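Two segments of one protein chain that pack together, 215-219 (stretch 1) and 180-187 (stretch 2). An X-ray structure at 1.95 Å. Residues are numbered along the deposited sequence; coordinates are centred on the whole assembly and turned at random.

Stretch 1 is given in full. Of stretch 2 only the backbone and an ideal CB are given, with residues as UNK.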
# COMPACT_ATOMS: atom_id res chain seq x y z
N SER A 215 19.70 10.77 -9.94
CA SER A 215 18.83 11.96 -9.96
C SER A 215 17.76 11.93 -8.87
O SER A 215 17.28 12.97 -8.41
CB SER A 215 18.13 12.07 -11.30
OG SER A 215 19.06 11.98 -12.36
N TRP A 216 17.40 10.72 -8.46
CA TRP A 216 16.34 10.54 -7.49
C TRP A 216 16.91 10.30 -6.09
O TRP A 216 16.16 10.13 -5.12
CB TRP A 216 15.41 9.43 -7.97
CG TRP A 216 14.78 9.83 -9.29
CD1 TRP A 216 15.29 9.62 -10.55
CD2 TRP A 216 13.56 10.55 -9.47
NE1 TRP A 216 14.44 10.15 -11.49
CE2 TRP A 216 13.37 10.73 -10.86
CE3 TRP A 216 12.59 11.06 -8.59
CZ2 TRP A 216 12.25 11.39 -11.40
CZ3 TRP A 216 11.47 11.71 -9.12
CH2 TRP A 216 11.32 11.87 -10.52
N GLY A 217 18.25 10.31 -5.99
CA GLY A 217 18.96 10.14 -4.72
C GLY A 217 19.86 8.92 -4.69
O GLY A 217 20.30 8.44 -5.74
N VAL A 218 20.13 8.40 -3.49
CA VAL A 218 20.97 7.19 -3.34
C VAL A 218 20.29 5.94 -3.90
O VAL A 218 19.04 5.84 -3.90
CB VAL A 218 21.38 6.95 -1.86
CG1 VAL A 218 22.03 8.19 -1.26
CG2 VAL A 218 20.19 6.51 -1.03
N SER A 219 21.09 5.00 -4.40
CA SER A 219 20.58 3.73 -4.93
C SER A 219 19.82 2.96 -3.84
O SER A 219 19.92 3.30 -2.65
CB SER A 219 21.71 2.88 -5.51
OG SER A 219 22.56 2.38 -4.48
N UNK A 180 13.98 7.28 3.23
CA UNK A 180 13.93 7.59 1.81
C UNK A 180 15.35 7.89 1.32
O UNK A 180 16.19 8.37 2.08
CB UNK A 180 12.99 8.77 1.54
N UNK A 181 15.62 7.63 0.04
CA UNK A 181 16.92 7.88 -0.57
C UNK A 181 17.14 9.28 -1.16
O UNK A 181 18.28 9.74 -1.25
CB UNK A 181 17.14 6.85 -1.68
N UNK A 182 16.05 9.94 -1.55
CA UNK A 182 16.10 11.26 -2.17
C UNK A 182 15.69 12.38 -1.23
O UNK A 182 15.95 12.30 -0.02
CB UNK A 182 15.20 11.28 -3.41
N UNK A 183 15.08 13.42 -1.77
CA UNK A 183 14.63 14.55 -0.98
C UNK A 183 13.20 14.32 -0.51
O UNK A 183 12.28 14.15 -1.32
CB UNK A 183 14.73 15.85 -1.78
N UNK A 184 13.01 14.34 0.81
CA UNK A 184 11.73 14.00 1.44
C UNK A 184 10.60 15.02 1.24
O UNK A 184 9.44 14.69 1.43
CB UNK A 184 11.96 13.81 2.94
N UNK A 185 10.95 16.26 0.88
CA UNK A 185 9.95 17.29 0.56
C UNK A 185 9.21 16.97 -0.74
O UNK A 185 8.14 17.52 -1.00
CB UNK A 185 10.62 18.66 0.45
N UNK A 186 9.82 16.11 -1.55
CA UNK A 186 9.26 15.70 -2.83
C UNK A 186 7.86 15.09 -2.64
O UNK A 186 7.61 14.38 -1.66
CB UNK A 186 10.19 14.70 -3.52
N UNK A 187 6.94 15.39 -3.56
CA UNK A 187 5.53 14.97 -3.43
C UNK A 187 4.91 15.33 -2.07
O UNK A 187 3.96 14.68 -1.63
CB UNK A 187 5.42 13.46 -3.64

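At position 180 the backbone is extended, with phi/psi of -138/151. CA-to-CB runs sideways to stretch 1. Many side chains would fit, and a long one could bend back. The residue is Tyr180. The end of its side chain comes nearer to stretch 1, though Tyr180 OH is still 4.8 Å from Trp216 O.

At position 181 CA-to-CB points toward stretch 1. The ideal CB lies 3.1 Å from Val218 O, which is tight. The backbone angles, -88/-26, are open to any residue, so the restriction comes from the neighbour. A very small residue suits best: glycine, or perhaps alanine at a strained distance. The residue is Gly181. Its carbonyl accepts the one hydrogen bond between the stretches, from Val218 N to Gly181 O at 3.2 Å, with an N-H...O angle of 161°. The same oxygen meets Gly217 CA at 3.6 Å in a CA-H...O contact.

Position 182 leaves less choice. The ideal CB would sit 2.3 Å from Trp216 O, a clash. Phi/psi of -103/-148 is also unusual for a residue with a side chain. Glycine is expected, and the residue is Gly182. Its CA lies 3.2 Å from Trp216 O and 4.0 Å from Gly217 CA.

At position 183 CA-to-CB runs sideways into space that stretch 1 leaves empty. A polar or charged residue would do well at the start of the turn that follows. The residue is Glu183. Its end leads away from stretch 1, and Glu183 OE2 accepts a hydrogen bond from the backbone N of position 185 at 2.9 Å. The type I turn runs from 183 to 186, and the N of 186 donates a hydrogen bond to Glu183 O at 3.2 Å.

Positions 184 and 185 are the middle of that turn and out of reach of stretch 1. Their angles, -71/-18 and -70/-19, suit many residues. They are Ala184 and Asn185.

At position 186 CA-to-CB points toward stretch 1. The Trp216 ring is within range of a long side chain. Leucine, methionine or an aromatic would suit. The residue is Phe186. The edge of Trp216 is turned toward its face in an offset edge-to-face pair, with planes at 79° and the Trp216 six-membered ring centroid 5.7 Å from that of Phe186. Trp216 CZ3 and Phe186 CZ are 3.7 Å apart.

Position 187 has positive phi, 51/24, which favours glycine, asparagine or aspartate. Stretch 1 is out of reach. The residue is Asp187, whose OD1 is hydrogen-bonded elsewhere in the structure.

Stretch 2 180-187: YGGEANFD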
# COMPACT_ATOMS: atom_id res chain seq x y z
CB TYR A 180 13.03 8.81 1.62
CG TYR A 180 12.66 9.16 0.21
CD1 TYR A 180 12.16 8.20 -0.66
CD2 TYR A 180 12.75 10.48 -0.25
CE1 TYR A 180 11.80 8.52 -1.95
CE2 TYR A 180 12.39 10.82 -1.54
CZ TYR A 180 11.92 9.84 -2.39
OH TYR A 180 11.56 10.15 -3.67
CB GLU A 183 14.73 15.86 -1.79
CG GLU A 183 13.88 17.04 -1.27
CD GLU A 183 14.30 17.54 0.12
OE1 GLU A 183 15.22 18.40 0.20
OE2 GLU A 183 13.69 17.09 1.13
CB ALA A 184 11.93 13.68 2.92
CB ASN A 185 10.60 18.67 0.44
CG ASN A 185 10.79 19.38 1.79
OD1 ASN A 185 11.59 20.31 1.90
ND2 ASN A 185 10.04 18.96 2.81
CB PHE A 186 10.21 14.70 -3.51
CG PHE A 186 9.68 14.14 -4.80
CD1 PHE A 186 9.59 14.93 -5.94
CD2 PHE A 186 9.26 12.81 -4.87
CE1 PHE A 186 9.09 14.40 -7.14
CE2 PHE A 186 8.76 12.27 -6.06
CZ PHE A 186 8.67 13.07 -7.19
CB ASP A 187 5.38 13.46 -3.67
CG ASP A 187 5.16 13.10 -5.13
OD1 ASP A 187 4.82 13.98 -5.96
OD2 ASP A 187 5.32 11.90 -5.46
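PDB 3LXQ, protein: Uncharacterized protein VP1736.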